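Long-range contacts in lytic chitin monooxygenase (Enterococcus faecalis, PDB 4A02), which cleaves the glycosidic bonds of alpha- and beta-chitin oxidatively at a copper centre, yielding oxidized chitooligosaccharides: residues 34-39 and 155-160; 91-96 and 144-149. One frame throughout, in Å; residues are numbered along the deposited sequence.

Interaction 1 (34-39 and 155-160); sequences SIEAPK and NAFYQA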
loop_
_atom_site.group_PDB
_atom_site.type_symbol
_atom_site.label_atom_id
_atom_site.label_comp_id
_atom_site.label_asym_id
_atom_site.label_seq_id
_atom_site.Cartn_x
_atom_site.Cartn_y
_atom_site.Cartn_z
ATOM N N SER A 34 8.581 -6.259 -4.297
ATOM C CA SER A 34 8.183 -7.407 -5.111
ATOM C C SER A 34 6.786 -7.927 -4.857
ATOM O O SER A 34 6.505 -9.109 -5.116
ATOM C CB SER A 34 9.232 -8.512 -4.977
ATOM O OG SER A 34 10.482 -8.031 -5.337
ATOM N N ILE A 35 5.875 -7.064 -4.398
ATOM C CA ILE A 35 4.525 -7.488 -4.084
ATOM C C ILE A 35 3.663 -7.302 -5.352
ATOM O O ILE A 35 2.888 -6.370 -5.519
ATOM C CB ILE A 35 3.960 -6.815 -2.846
ATOM C CG1 ILE A 35 4.937 -6.979 -1.689
ATOM C CG2 ILE A 35 2.598 -7.380 -2.522
ATOM C CD1 ILE A 35 4.492 -6.306 -0.403
ATOM N N GLU A 36 3.876 -8.250 -6.271
ATOM C CA GLU A 36 3.414 -8.215 -7.651
ATOM C C GLU A 36 2.323 -9.287 -7.860
ATOM O O GLU A 36 2.603 -10.473 -7.612
ATOM C CB GLU A 36 4.590 -8.481 -8.626
ATOM C CG GLU A 36 4.210 -8.350 -10.055
ATOM C CD GLU A 36 5.304 -8.614 -11.025
ATOM O OE1 GLU A 36 6.454 -8.960 -10.625
ATOM O OE2 GLU A 36 5.101 -8.417 -12.248
ATOM N N ALA A 37 1.168 -8.911 -8.376
ATOM C CA ALA A 37 0.095 -9.858 -8.664
ATOM C C ALA A 37 -0.696 -9.357 -9.824
ATOM O O ALA A 37 -0.593 -8.165 -10.191
ATOM C CB ALA A 37 -0.785 -10.077 -7.441
ATOM N N PRO A 38 -1.543 -10.183 -10.438
ATOM C CA PRO A 38 -2.340 -9.693 -11.549
ATOM C C PRO A 38 -3.167 -8.465 -11.139
ATOM O O PRO A 38 -3.601 -8.349 -9.995
ATOM C CB PRO A 38 -3.246 -10.869 -11.896
ATOM C CG PRO A 38 -2.420 -12.084 -11.500
ATOM C CD PRO A 38 -1.766 -11.621 -10.196
ATOM N N LYS A 39 -3.440 -7.592 -12.088
ATOM C CA LYS A 39 -4.445 -6.557 -11.851
ATOM C C LYS A 39 -5.736 -7.230 -11.412
ATOM O O LYS A 39 -6.064 -8.342 -11.770
ATOM C CB LYS A 39 -4.622 -5.703 -13.082
ATOM C CG LYS A 39 -3.423 -4.874 -13.446
ATOM C CD LYS A 39 -3.665 -3.991 -14.662
ATOM C CE LYS A 39 -2.453 -3.177 -15.039
ATOM N NZ LYS A 39 -1.334 -3.985 -15.558
ATOM N N ASN A 155 0.117 -7.148 -14.530
ATOM C CA ASN A 155 0.275 -7.111 -13.064
ATOM C C ASN A 155 0.209 -5.675 -12.535
ATOM O O ASN A 155 0.177 -4.665 -13.235
ATOM C CB ASN A 155 1.569 -7.792 -12.659
ATOM C CG ASN A 155 1.584 -9.237 -13.056
ATOM O OD1 ASN A 155 0.527 -9.878 -13.150
ATOM N ND2 ASN A 155 2.794 -9.757 -13.267
ATOM N N ALA A 156 0.157 -5.661 -11.188
ATOM C CA ALA A 156 0.197 -4.438 -10.409
ATOM C C ALA A 156 1.046 -4.750 -9.178
ATOM O O ALA A 156 1.218 -5.906 -8.784
ATOM C CB ALA A 156 -1.189 -4.007 -9.994
ATOM N N PHE A 157 1.520 -3.683 -8.559
ATOM C CA PHE A 157 2.220 -3.736 -7.279
ATOM C C PHE A 157 1.326 -3.159 -6.204
ATOM O O PHE A 157 0.759 -2.073 -6.366
ATOM C CB PHE A 157 3.570 -2.991 -7.352
ATOM C CG PHE A 157 4.544 -3.739 -8.203
ATOM C CD1 PHE A 157 4.463 -3.680 -9.597
ATOM C CD2 PHE A 157 5.504 -4.592 -7.654
ATOM C CE1 PHE A 157 5.278 -4.452 -10.391
ATOM C CE2 PHE A 157 6.320 -5.360 -8.425
ATOM C CZ PHE A 157 6.196 -5.325 -9.801
ATOM N N TYR A 158 1.169 -3.912 -5.113
ATOM C CA TYR A 158 0.163 -3.650 -4.096
ATOM C C TYR A 158 0.825 -3.304 -2.785
ATOM O O TYR A 158 1.679 -4.040 -2.297
ATOM C CB TYR A 158 -0.704 -4.901 -3.918
ATOM C CG TYR A 158 -1.565 -5.266 -5.126
ATOM C CD1 TYR A 158 -1.087 -6.063 -6.148
ATOM C CD2 TYR A 158 -2.886 -4.791 -5.211
ATOM C CE1 TYR A 158 -1.899 -6.377 -7.234
ATOM C CE2 TYR A 158 -3.693 -5.125 -6.265
ATOM C CZ TYR A 158 -3.194 -5.928 -7.286
ATOM O OH TYR A 158 -4.055 -6.220 -8.328
ATOM N N GLN A 159 0.419 -2.163 -2.216
ATOM C CA GLN A 159 1.080 -1.593 -1.033
ATOM C C GLN A 159 0.055 -1.182 0.017
ATOM O O GLN A 159 -0.586 -0.140 -0.077
ATOM C CB GLN A 159 1.921 -0.395 -1.461
ATOM C CG GLN A 159 3.123 -0.798 -2.291
ATOM C CD GLN A 159 4.241 -1.337 -1.414
ATOM O OE1 GLN A 159 4.781 -0.582 -0.602
ATOM N NE2 GLN A 159 4.607 -2.589 -1.566
ATOM N N ALA A 160 -0.047 -2.013 1.068
ATOM C CA ALA A 160 -0.774 -1.627 2.268
ATOM C C ALA A 160 0.072 -0.694 3.120
ATOM O O ALA A 160 1.266 -0.946 3.324
ATOM C CB ALA A 160 -1.124 -2.881 3.072
#
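Glu-36 lies over one face of the Phe-157 ring, toward its rim, with Glu-36 CB 3.6 Å from Phe-157 CE2, and then reaches on to Asn-155. With CG anti to the backbone N (chi1 -175°) and the chain extended beyond it, the carboxylate arrives where Asn-155 ND2 donates to Glu-36 OE2 over 2.9 Å, meeting it from above the carboxylate plane; the amide stands nearly upright to the carboxylate, 82° apart. Glu-36 and Phe-157 are a non-hydrogen-bonded antiparallel pair. Next to them Ala-37 and Ala-156 exchange both backbone bonds, and Tyr-158 N closes on Ile-35 O, the carbonyl of a residue that centres an inverse gamma turn.

Beyond Pro-38, which faces Asn-155 in a non-hydrogen-bonded pair, side chains add to the backbone pairing. The Tyr-158 ring runs edge-on past Ala-37 O; its hydroxyl donates to Pro-38 O at 2.7 Å and is itself bonded to Thr-41 N. Lys-39 NZ, turned inward by a bend at chi4 (68°), donates to Asn-155 O at 2.9 Å and also to Ile-150 O, so one ammonium ties two carbonyls near the turn between strands 142-150 and 155-165.

Phe-157 also meets the ring of His-1, a copper ligand, which places this pairing directly beside the active site. Strand 36-38 pairs along the beginning of strand 155-165, while strand 142-150 also pairs with 155-165 and Ile-35 packs on loop residues Ala-50, Phe-55 and Leu-58.

Interaction 2 (91-96 and 144-149); sequences WDYYIT and IYAVWG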
loop_
_atom_site.group_PDB
_atom_site.type_symbol
_atom_site.label_atom_id
_atom_site.label_comp_id
_atom_site.label_asym_id
_atom_site.label_seq_id
_atom_site.Cartn_x
_atom_site.Cartn_y
_atom_site.Cartn_z
ATOM N N TRP A 91 -2.590 4.383 -11.220
ATOM C CA TRP A 91 -2.299 4.397 -9.773
ATOM C C TRP A 91 -3.645 4.516 -9.100
ATOM O O TRP A 91 -4.390 5.480 -9.338
ATOM C CB TRP A 91 -1.417 5.559 -9.382
ATOM C CG TRP A 91 -0.188 5.804 -10.229
ATOM C CD1 TRP A 91 -0.099 6.485 -11.431
ATOM C CD2 TRP A 91 1.138 5.362 -9.914
ATOM N NE1 TRP A 91 1.184 6.501 -11.860
ATOM C CE2 TRP A 91 1.972 5.807 -10.939
ATOM C CE3 TRP A 91 1.683 4.644 -8.867
ATOM C CZ2 TRP A 91 3.340 5.542 -10.947
ATOM C CZ3 TRP A 91 3.034 4.401 -8.859
ATOM C CH2 TRP A 91 3.880 4.844 -9.884
ATOM N N ASP A 92 -3.993 3.561 -8.233
ATOM C CA ASP A 92 -5.266 3.569 -7.532
ATOM C C ASP A 92 -5.040 3.539 -6.036
ATOM O O ASP A 92 -4.108 2.900 -5.557
ATOM C CB ASP A 92 -6.125 2.361 -7.914
ATOM C CG ASP A 92 -6.535 2.388 -9.369
ATOM O OD1 ASP A 92 -7.352 3.249 -9.716
ATOM O OD2 ASP A 92 -6.061 1.543 -10.094
ATOM N N TYR A 93 -5.924 4.215 -5.296
ATOM C CA TYR A 93 -5.809 4.300 -3.850
ATOM C C TYR A 93 -7.150 4.082 -3.202
ATOM O O TYR A 93 -8.169 4.641 -3.638
ATOM C CB TYR A 93 -5.253 5.653 -3.434
ATOM C CG TYR A 93 -3.871 5.935 -3.941
ATOM C CD1 TYR A 93 -3.653 6.460 -5.215
ATOM C CD2 TYR A 93 -2.748 5.648 -3.184
ATOM C CE1 TYR A 93 -2.378 6.706 -5.661
ATOM C CE2 TYR A 93 -1.487 5.895 -3.641
ATOM C CZ TYR A 93 -1.285 6.435 -4.891
ATOM O OH TYR A 93 0.016 6.649 -5.269
ATOM N N TYR A 94 -7.128 3.298 -2.123
ATOM C CA TYR A 94 -8.275 2.955 -1.298
ATOM C C TYR A 94 -7.957 3.229 0.146
ATOM O O TYR A 94 -6.772 3.179 0.521
ATOM C CB TYR A 94 -8.613 1.457 -1.483
ATOM C CG TYR A 94 -8.782 0.992 -2.894
ATOM C CD1 TYR A 94 -7.642 0.697 -3.682
ATOM C CD2 TYR A 94 -10.013 0.829 -3.484
ATOM C CE1 TYR A 94 -7.762 0.257 -4.980
ATOM C CE2 TYR A 94 -10.130 0.396 -4.825
ATOM C CZ TYR A 94 -8.959 0.124 -5.554
ATOM O OH TYR A 94 -9.107 -0.295 -6.870
ATOM N N ILE A 95 -8.961 3.429 1.008
ATOM C CA ILE A 95 -8.724 3.545 2.416
ATOM C C ILE A 95 -9.866 2.874 3.178
ATOM O O ILE A 95 -11.045 2.983 2.788
ATOM C CB ILE A 95 -8.497 4.993 2.878
ATOM C CG1 ILE A 95 -7.980 5.056 4.307
ATOM C CG2 ILE A 95 -9.731 5.850 2.689
ATOM C CD1 ILE A 95 -7.562 6.449 4.727
ATOM N N THR A 96 -9.541 2.208 4.272
ATOM C CA THR A 96 -10.533 1.623 5.132
ATOM C C THR A 96 -11.558 2.647 5.585
ATOM O O THR A 96 -11.244 3.825 5.781
ATOM C CB THR A 96 -9.846 0.991 6.384
ATOM O OG1 THR A 96 -8.860 1.881 6.889
ATOM C CG2 THR A 96 -9.180 -0.319 6.057
ATOM N N ILE A 144 -4.360 2.444 4.156
ATOM C CA ILE A 144 -4.411 2.879 2.769
ATOM C C ILE A 144 -3.871 1.748 1.919
ATOM O O ILE A 144 -2.861 1.146 2.242
ATOM C CB ILE A 144 -3.607 4.174 2.565
ATOM C CG1 ILE A 144 -4.150 5.320 3.413
ATOM C CG2 ILE A 144 -3.516 4.549 1.094
ATOM C CD1 ILE A 144 -3.226 6.497 3.502
ATOM N N TYR A 145 -4.556 1.459 0.804
ATOM C CA TYR A 145 -4.127 0.427 -0.121
ATOM C C TYR A 145 -3.825 1.107 -1.457
ATOM O O TYR A 145 -4.711 1.687 -2.059
ATOM C CB TYR A 145 -5.164 -0.642 -0.291
ATOM C CG TYR A 145 -4.704 -1.951 -0.857
ATOM C CD1 TYR A 145 -3.630 -2.621 -0.303
ATOM C CD2 TYR A 145 -5.397 -2.562 -1.892
ATOM C CE1 TYR A 145 -3.217 -3.871 -0.803
ATOM C CE2 TYR A 145 -5.030 -3.829 -2.348
ATOM C CZ TYR A 145 -3.947 -4.475 -1.801
ATOM O OH TYR A 145 -3.639 -5.722 -2.253
ATOM N N ALA A 146 -2.563 1.068 -1.843
ATOM C CA ALA A 146 -2.056 1.756 -3.030
ATOM C C ALA A 146 -1.680 0.710 -4.068
ATOM O O ALA A 146 -1.012 -0.265 -3.754
ATOM C CB ALA A 146 -0.853 2.582 -2.646
ATOM N N VAL A 147 -2.110 0.937 -5.317
ATOM C CA VAL A 147 -1.959 -0.065 -6.367
ATOM C C VAL A 147 -1.385 0.573 -7.612
ATOM O O VAL A 147 -2.016 1.433 -8.252
ATOM C CB VAL A 147 -3.337 -0.696 -6.705
ATOM C CG1 VAL A 147 -3.127 -1.823 -7.728
ATOM C CG2 VAL A 147 -4.013 -1.214 -5.462
ATOM N N TRP A 148 -0.172 0.162 -7.980
ATOM C CA TRP A 148 0.540 0.653 -9.159
ATOM C C TRP A 148 0.314 -0.348 -10.300
ATOM O O TRP A 148 0.805 -1.463 -10.263
ATOM C CB TRP A 148 2.007 0.778 -8.840
ATOM C CG TRP A 148 2.874 1.143 -10.001
ATOM C CD1 TRP A 148 2.560 1.917 -11.089
ATOM C CD2 TRP A 148 4.241 0.780 -10.174
ATOM N NE1 TRP A 148 3.626 2.023 -11.911
ATOM C CE2 TRP A 148 4.683 1.329 -11.378
ATOM C CE3 TRP A 148 5.146 -0.005 -9.444
ATOM C CZ2 TRP A 148 5.980 1.146 -11.860
ATOM C CZ3 TRP A 148 6.414 -0.174 -9.916
ATOM C CH2 TRP A 148 6.818 0.385 -11.133
ATOM N N GLY A 149 -0.506 0.063 -11.283
ATOM C CA GLY A 149 -0.849 -0.808 -12.402
ATOM C C GLY A 149 0.141 -0.647 -13.539
ATOM O O GLY A 149 0.293 0.441 -14.086
HETATM O O HOH W 1 -3.660 0.617 -10.541
#
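Trp-91 and Trp-148 lie face on face, the six-membered ring of Trp-91 over the five-membered ring of Trp-148 in an offset stack with centroids 4.0 Å apart and planes only 8° from parallel. The closest atoms, Trp-91 CZ3 and Trp-148 CD1, are 3.4 Å apart. The two indoles leave their strands by different torsions: CG is anti to the carbonyl carbon in Trp-91 (chi1 -48°) but anti to the backbone N in Trp-148 (chi1 174°), which brings them side by side, pointing the same way. Trp-148 NE1 is hydrogen-bonded to Thr-88 OG1, a tie that probably helps fix the ring's rotation near the copper ligand His-86. Further along the same face, Tyr-93 CE2 rests against Ala-146 CB at 3.5 Å, and Ile-95 CD1 meets Ile-144 CG1.

The other face is more polar. There the Tyr-94 ring turns its edge to Tyr-145 O, and Tyr-94 CE1 lies 4.1 Å from Val-147 CG2. Asp-92 OD2 accepts from a water at 2.6 Å, and the same water donates to Val-147 O, which already receives Asp-92 N; Asp-92 OD1 forms a salt bridge with Lys-113 and a hydrogen bond with Ser-116.

Two hydrogen-bonded pairs, Asp-92 with Val-147 and Tyr-94 with Tyr-145, set the antiparallel register. Strand 88-96 is flanked by 111-120 and 142-150, and the latter by 155-165. The tryptophan face packs on strands 74-82 and 127-134 of the second sheet, forming the beta-sandwich core of this AA10 enzyme: Trp-91 touches Val-128 and Tyr-93 OH is hydrogen-bonded to Gln-130.

How the interactions relate
Both interactions are antiparallel pairings in one mixed sheet, and interaction 2 is nested within the chain loop that interaction 1 closes. Strands 142-150 and 155-165, consecutive in sequence, join them: Phe-157 N lies 2.9 Å from Trp-148 O, and Gln-159 N is similarly close to Ala-146 O, both probable hydrogen bonds. Their chemistry follows their place. Interaction 2 is buried, with one face against the second sheet, and adds stacked and apolar side chains to its backbone bonds; interaction 1, only partly buried, adds polar side-chain bonds to a short strand pairing. Trp-148 and Phe-157 meet ring to ring, carrying aromatic packing from the core to the copper-binding histidines His-1 and His-86.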